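DUF1116 domain-containing protein (Enterococcus faecalis, PDB 3CLQ) is of unknown function but belongs to the AllG family, and so is probably related to a subunit of oxamate carbamoyltransferase. Local coordinates at residues P51-Y55 against E56-G60; M260-G264 against V265-I269; P358-D361 against F362-I365. One frame throughout, in Å; residues are numbered along the deposited sequence.

All three interactions are turns in which the chain meets itself a few residues on, but they sit at different depths. Interaction 2 is buried: a beta hairpin whose inward backbone groups pair across it, whose outward ones pair with neighbouring strands, and whose turn is held by one asparagine. Interaction 1 is partly buried, in the loop before helix 60-73, and relies on one turn bond and a selenomethionine beside a tyrosine. The two touch, since Asn263 ND2 donates to Pro51 O, so the loop lies against the hairpin end. Interaction 3 is a surface turn entering strand 363-369, about 30 Å from interaction 2 between centres. Its proline and phenylalanine pack on the second subunit.

Interaction 1. Residues P51-Y55 against E56-G60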
loop_
_atom_site.group_PDB
_atom_site.type_symbol
_atom_site.label_atom_id
_atom_site.label_comp_id
_atom_site.label_asym_id
_atom_site.label_seq_id
_atom_site.Cartn_x
_atom_site.Cartn_y
_atom_site.Cartn_z
ATOM N N PRO B 51 -16.797 10.534 25.703
ATOM C CA PRO B 51 -16.695 10.938 27.107
ATOM C C PRO B 51 -17.796 10.336 27.981
ATOM O O PRO B 51 -18.774 9.815 27.454
ATOM C CB PRO B 51 -16.864 12.449 27.028
ATOM C CG PRO B 51 -17.818 12.609 25.918
ATOM C CD PRO B 51 -17.390 11.595 24.885
ATOM N N PRO B 52 -17.649 10.423 29.318
ATOM C CA PRO B 52 -18.558 9.719 30.223
ATOM C C PRO B 52 -20.016 9.989 29.879
ATOM O O PRO B 52 -20.375 11.111 29.508
ATOM C CB PRO B 52 -18.198 10.279 31.599
ATOM C CG PRO B 52 -16.795 10.665 31.484
ATOM C CD PRO B 52 -16.625 11.175 30.061
ATOM N N ILE B 53 -20.837 8.947 29.980
ATOM C CA ILE B 53 -22.248 9.030 29.618
ATOM C C ILE B 53 -23.020 7.863 30.238
ATOM O O ILE B 53 -22.681 6.701 30.042
ATOM C CB ILE B 53 -22.433 9.033 28.080
ATOM C CG1 ILE B 53 -23.889 9.280 27.696
ATOM C CG2 ILE B 53 -21.937 7.722 27.484
ATOM C CD1 ILE B 53 -24.061 9.887 26.341
ATOM N N THR B 54 -24.051 8.165 31.001
ATOM C CA THR B 54 -24.880 7.092 31.525
ATOM C C THR B 54 -25.542 6.331 30.381
ATOM O O THR B 54 -25.559 6.801 29.245
ATOM C CB THR B 54 -25.946 7.617 32.478
ATOM O OG1 THR B 54 -26.703 8.623 31.805
ATOM C CG2 THR B 54 -25.297 8.221 33.698
ATOM N N TYR B 55 -26.077 5.155 30.690
ATOM C CA TYR B 55 -26.687 4.311 29.682
ATOM C C TYR B 55 -27.968 4.955 29.177
ATOM O O TYR B 55 -28.176 5.044 27.968
ATOM C CB TYR B 55 -26.961 2.915 30.235
ATOM C CG TYR B 55 -27.781 2.044 29.316
ATOM C CD1 TYR B 55 -27.200 1.419 28.223
ATOM C CD2 TYR B 55 -29.145 1.843 29.536
ATOM C CE1 TYR B 55 -27.944 0.618 27.371
ATOM C CE2 TYR B 55 -29.902 1.036 28.690
ATOM C CZ TYR B 55 -29.290 0.423 27.607
ATOM O OH TYR B 55 -30.015 -0.381 26.753
ATOM N N GLU B 56 -28.815 5.418 30.095
ATOM C CA GLU B 56 -30.092 6.009 29.689
ATOM C C GLU B 56 -29.923 7.151 28.698
ATOM O O GLU B 56 -30.788 7.379 27.860
ATOM C CB GLU B 56 -30.931 6.488 30.888
ATOM C CG GLU B 56 -31.379 5.393 31.832
ATOM C CD GLU B 56 -30.212 4.834 32.609
ATOM O OE1 GLU B 56 -29.305 5.630 32.949
ATOM O OE2 GLU B 56 -30.180 3.607 32.860
ATOM N N ASN B 57 -28.816 7.876 28.775
ATOM C CA ASN B 57 -28.629 8.962 27.824
ATOM C C ASN B 57 -27.903 8.568 26.535
ATOM O O ASN B 57 -27.767 9.389 25.632
ATOM C CB ASN B 57 -28.013 10.189 28.495
ATOM C CG ASN B 57 -28.831 10.657 29.694
ATOM O OD1 ASN B 57 -30.063 10.522 29.717
ATOM N ND2 ASN B 57 -28.156 11.199 30.700
HETATM N N MSE B 58 -27.479 7.310 26.426
HETATM C CA MSE B 58 -26.806 6.843 25.196
HETATM C C MSE B 58 -27.762 6.864 24.015
HETATM O O MSE B 58 -28.956 7.014 24.190
HETATM C CB MSE B 58 -26.219 5.445 25.355
HETATM C CG MSE B 58 -25.037 5.369 26.295
HETATM SE SE MSE B 58 -24.424 3.511 26.497
HETATM C CE MSE B 58 -22.768 3.785 27.511
ATOM N N CYS B 59 -27.236 6.714 22.809
ATOM C CA CYS B 59 -28.054 6.880 21.621
ATOM C C CYS B 59 -28.479 5.537 21.067
ATOM O O CYS B 59 -27.969 4.502 21.490
ATOM C CB CYS B 59 -27.286 7.651 20.555
ATOM S SG CYS B 59 -25.995 6.674 19.727
ATOM N N GLY B 60 -29.409 5.565 20.119
ATOM C CA GLY B 60 -29.854 4.355 19.446
ATOM C C GLY B 60 -28.748 3.330 19.235
ATOM O O GLY B 60 -28.694 2.321 19.931
#
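This is a local turn contact, Tyr55 with Met58, in the loop between strand 45-48 and helix 60-73. One backbone bond closes the turn. Met58 N donates to Tyr55 O at 2.8 Å, with the donor standing well out of the carbonyl plane. Met58 is a selenomethionine. Its CG lies anti to its own carbonyl carbon (chi1 -69°) and the chain runs out extended, back past Tyr55 and Ile53. SE lies 3.9 Å from Tyr55 CD1, an oblique Met-aromatic contact. The methyl CE goes further and meets Ile53 CG2 at 4.0 Å. On another branch, Ile53 CD1 rests 3.8 Å from Asn57 O. The Tyr55 ring crosses the Met58 side chain at about a right angle. Glu56 OE2 sits at the ring edge, in plane, 3.9 Å from Tyr55 CD2. The hydroxyl is held elsewhere: Tyr55 OH bonds to Asp83 and Gln67, which ties the turn to helices 79-87 and 60-73. Lys63 also reaches back to Met58 O. Cys59 follows at the N-cap of helix 60-73. Tyr55 to Met58 form a type I beta turn, with Ile53 packed on its side, leading into the helix.

Interaction 2. Residues M260-G264 against V265-I269; sequences MCRNG and VEFGI
Cys261 and Gly268 face each other as an antiparallel hydrogen-bonded pair, and each satisfies the other's backbone. Gly268 N donates to Cys261 O at 2.8 Å, nearly along the C=O axis. Cys261 N donates to Gly268 O at 3.0 Å, less straight, with 139° at the hydrogen. Nearer the turn, Asn263 N gives a bond to Glu266 O in the carbonyl plane. The outward-facing backbone is met by neighbours: Arg262 by Gly305, Val265 by Ala284, Phe267 by Gly282 and Ile269 by Phe280. A side chain grips the turn. Asn263 CG lies between its backbone N and carbonyl carbon (chi1 59°), which turns OD1 in toward the backbone N-H groups of the bend. OD1 accepts twice: from Val265 N at 3.1 Å in its carbonyl plane, an Asx turn, and from Glu266 N at 2.9 Å, tilted from that plane. The amide's ND2 donates to Pro51 O, and with both ends engaged its rotation should be fixed. Arg262 lies alongside Phe267, pointing the same way, with CD 3.5 Å from Phe267 CE1. Its NE makes a salt bridge to Asp303 and its NH2 bonds to Gly305 O. Cys261 O stands over one face of the Phe267 ring, toward its rim. These are the features of a beta hairpin, here the central two strands of a four-stranded antiparallel sheet.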
loop_
_atom_site.group_PDB
_atom_site.type_symbol
_atom_site.label_atom_id
_atom_site.label_comp_id
_atom_site.label_asym_id
_atom_site.label_seq_id
_atom_site.Cartn_x
_atom_site.Cartn_y
_atom_site.Cartn_z
HETATM N N MSE B 260 -9.480 13.441 21.418
HETATM C CA MSE B 260 -10.716 13.945 20.860
HETATM C C MSE B 260 -11.563 12.718 20.666
HETATM O O MSE B 260 -11.103 11.738 20.075
HETATM C CB MSE B 260 -10.511 14.694 19.544
HETATM C CG MSE B 260 -9.878 16.059 19.713
HETATM SE SE MSE B 260 -9.843 17.171 18.073
HETATM C CE MSE B 260 -9.053 15.776 16.931
ATOM N N CYS B 261 -12.785 12.749 21.189
ATOM C CA CYS B 261 -13.650 11.588 21.087
ATOM C C CYS B 261 -15.103 11.977 21.212
ATOM O O CYS B 261 -15.432 13.075 21.662
ATOM C CB CYS B 261 -13.292 10.540 22.137
ATOM S SG CYS B 261 -13.481 11.130 23.814
ATOM N N ARG B 262 -15.974 11.066 20.798
ATOM C CA ARG B 262 -17.396 11.342 20.798
ATOM C C ARG B 262 -18.170 10.048 21.020
ATOM O O ARG B 262 -17.664 8.962 20.738
ATOM C CB ARG B 262 -17.815 12.021 19.493
ATOM C CG ARG B 262 -17.221 11.403 18.283
ATOM C CD ARG B 262 -15.920 12.072 17.894
ATOM N NE ARG B 262 -15.726 11.979 16.452
ATOM C CZ ARG B 262 -15.089 10.978 15.841
ATOM N NH1 ARG B 262 -14.985 10.961 14.518
ATOM N NH2 ARG B 262 -14.558 9.992 16.547
ATOM N N ASN B 263 -19.384 10.183 21.554
ATOM C CA ASN B 263 -20.240 9.042 21.887
ATOM C C ASN B 263 -21.628 9.134 21.258
ATOM O O ASN B 263 -22.583 8.576 21.784
ATOM C CB ASN B 263 -20.369 8.872 23.414
ATOM C CG ASN B 263 -20.948 10.097 24.096
ATOM O OD1 ASN B 263 -21.702 10.861 23.498
ATOM N ND2 ASN B 263 -20.588 10.294 25.351
ATOM N N GLY B 264 -21.742 9.853 20.145
ATOM C CA GLY B 264 -22.995 9.927 19.418
ATOM C C GLY B 264 -23.905 10.992 19.978
ATOM O O GLY B 264 -24.951 11.291 19.391
ATOM N N VAL B 265 -23.523 11.562 21.119
ATOM C CA VAL B 265 -24.305 12.618 21.739
ATOM C C VAL B 265 -23.404 13.810 22.072
ATOM O O VAL B 265 -23.781 14.959 21.848
ATOM C CB VAL B 265 -25.021 12.114 23.029
ATOM C CG1 VAL B 265 -25.844 13.217 23.668
ATOM C CG2 VAL B 265 -25.910 10.915 22.738
ATOM N N GLU B 266 -22.219 13.538 22.614
ATOM C CA GLU B 266 -21.311 14.604 23.020
ATOM C C GLU B 266 -19.906 14.451 22.471
ATOM O O GLU B 266 -19.409 13.340 22.261
ATOM C CB GLU B 266 -21.188 14.670 24.535
ATOM C CG GLU B 266 -22.400 15.186 25.266
ATOM C CD GLU B 266 -22.040 15.752 26.623
ATOM O OE1 GLU B 266 -21.337 15.065 27.401
ATOM O OE2 GLU B 266 -22.457 16.891 26.909
ATOM N N PHE B 267 -19.248 15.585 22.278
ATOM C CA PHE B 267 -17.841 15.602 21.929
ATOM C C PHE B 267 -17.040 15.959 23.170
ATOM O O PHE B 267 -17.450 16.829 23.971
ATOM C CB PHE B 267 -17.591 16.635 20.864
ATOM C CG PHE B 267 -16.424 16.351 20.052
ATOM C CD1 PHE B 267 -16.565 15.782 18.796
ATOM C CD2 PHE B 267 -15.147 16.610 20.534
ATOM C CE1 PHE B 267 -15.442 15.499 18.026
ATOM C CE2 PHE B 267 -14.036 16.334 19.764
ATOM C CZ PHE B 267 -14.197 15.784 18.513
ATOM N N GLY B 268 -15.905 15.286 23.339
ATOM C CA GLY B 268 -15.119 15.428 24.546
ATOM C C GLY B 268 -13.616 15.351 24.328
ATOM O O GLY B 268 -13.097 14.461 23.633
ATOM N N ILE B 269 -12.905 16.277 24.956
ATOM C CA ILE B 269 -11.476 16.338 24.813
ATOM C C ILE B 269 -10.789 16.429 26.164
ATOM O O ILE B 269 -11.420 16.728 27.158
ATOM C CB ILE B 269 -11.064 17.522 23.930
ATOM C CG1 ILE B 269 -11.343 18.839 24.646
ATOM C CG2 ILE B 269 -11.804 17.449 22.609
ATOM C CD1 ILE B 269 -10.732 20.046 23.974
#

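Interaction 3. Residues P358-D361 against F362-I365; sequences PVLD and FMGI
With chi1 at -57°, the Phe362 ring turns away from its own carbonyl and back over Pro358. At Met363 a chi1 of 73° tucks CG between the two backbone arms, beside Leu360. The first pair makes a CH-pi contact. Pro358 CA stands over the centre of the Phe362 ring, 3.9 Å from the centroid and 9° off the ring normal. The proline ring adds to it, with Pro358 CB 4.0 Å from Phe362 CE1. The two side chains cross at about a right angle. In the second pair the side chains lie side by side and point the same way. Leu360 CB touches Met363 CG at 3.8 Å. Further out, Leu360 CD2 comes to 4.1 Å from the methyl CE of Met363, a selenomethionine whose chain is extended. The backbone between them is a type I' beta turn from Leu360 to Met363. Asp361 and Phe362 hold its two middle positions, both with positive phi. Met363 N closes the turn on Leu360 O at 3.0 Å, the donor lying well out of the carbonyl plane. A weak bond of 3.3 Å runs from Phe362 N to Pro358 O. Together they bend the chain from strand 356-357 back into strand 363-369, so the two strands can pair antiparallel, as seen in the backbone bonding of Met363 with Ile357. Leu360 and Met363 both touch Ser341 of helix 334-343. On the second subunit, Pro324 packs on Pro358, Val334 on Asp361 and Pro328 on Phe362.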
loop_
_atom_site.group_PDB
_atom_site.type_symbol
_atom_site.label_atom_id
_atom_site.label_comp_id
_atom_site.label_asym_id
_atom_site.label_seq_id
_atom_site.Cartn_x
_atom_site.Cartn_y
_atom_site.Cartn_z
ATOM N N PRO B 358 4.177 12.690 1.351
ATOM C CA PRO B 358 4.960 12.856 0.134
ATOM C C PRO B 358 4.500 14.040 -0.727
ATOM O O PRO B 358 5.295 14.939 -1.036
ATOM C CB PRO B 358 4.721 11.542 -0.592
ATOM C CG PRO B 358 4.501 10.579 0.506
ATOM C CD PRO B 358 3.648 11.326 1.467
ATOM N N VAL B 359 3.230 14.056 -1.105
ATOM C CA VAL B 359 2.789 15.103 -2.023
ATOM C C VAL B 359 3.069 16.527 -1.490
ATOM O O VAL B 359 3.253 17.447 -2.267
ATOM C CB VAL B 359 1.311 14.923 -2.462
ATOM C CG1 VAL B 359 0.375 15.311 -1.348
ATOM C CG2 VAL B 359 1.038 15.714 -3.744
ATOM N N LEU B 360 3.114 16.703 -0.172
ATOM C CA LEU B 360 3.514 17.999 0.398
ATOM C C LEU B 360 5.023 18.055 0.683
ATOM O O LEU B 360 5.443 18.427 1.788
ATOM C CB LEU B 360 2.734 18.277 1.679
ATOM C CG LEU B 360 1.386 19.007 1.570
ATOM C CD1 LEU B 360 0.913 19.236 0.117
ATOM C CD2 LEU B 360 0.321 18.334 2.404
ATOM N N ASP B 361 5.824 17.652 -0.306
ATOM C CA ASP B 361 7.281 17.662 -0.187
ATOM C C ASP B 361 7.768 17.006 1.109
ATOM O O ASP B 361 8.772 17.434 1.688
ATOM C CB ASP B 361 7.816 19.099 -0.249
ATOM C CG ASP B 361 7.539 19.785 -1.585
ATOM O OD1 ASP B 361 7.515 19.090 -2.639
ATOM O OD2 ASP B 361 7.370 21.033 -1.577
ATOM N N PHE B 362 7.052 15.983 1.572
ATOM C CA PHE B 362 7.425 15.282 2.801
ATOM C C PHE B 362 7.436 16.172 4.051
ATOM O O PHE B 362 8.371 16.081 4.855
ATOM C CB PHE B 362 8.795 14.610 2.631
ATOM C CG PHE B 362 8.838 13.677 1.489
ATOM C CD1 PHE B 362 8.569 12.319 1.674
ATOM C CD2 PHE B 362 9.079 14.153 0.201
ATOM C CE1 PHE B 362 8.583 11.454 0.598
ATOM C CE2 PHE B 362 9.086 13.296 -0.892
ATOM C CZ PHE B 362 8.832 11.946 -0.702
HETATM N N MSE B 363 6.425 17.027 4.222
HETATM C CA MSE B 363 6.283 17.703 5.504
HETATM C C MSE B 363 5.849 16.667 6.527
HETATM O O MSE B 363 5.185 15.701 6.185
HETATM C CB MSE B 363 5.316 18.900 5.447
HETATM C CG MSE B 363 3.860 18.542 5.350
HETATM SE SE MSE B 363 2.553 19.939 5.889
HETATM C CE MSE B 363 1.082 18.796 6.428
ATOM N N GLY B 364 6.270 16.838 7.771
ATOM C CA GLY B 364 5.849 15.948 8.838
ATOM C C GLY B 364 4.394 16.240 9.139
ATOM O O GLY B 364 3.937 17.378 9.030
ATOM N N ILE B 365 3.641 15.220 9.505
ATOM C CA ILE B 365 2.260 15.442 9.858
ATOM C C ILE B 365 2.153 16.518 10.954
ATOM O O ILE B 365 3.088 16.685 11.742
ATOM C CB ILE B 365 1.634 14.159 10.296
ATOM C CG1 ILE B 365 2.516 13.490 11.355
ATOM C CG2 ILE B 365 1.516 13.258 9.110
ATOM C CD1 ILE B 365 1.819 12.369 12.115
#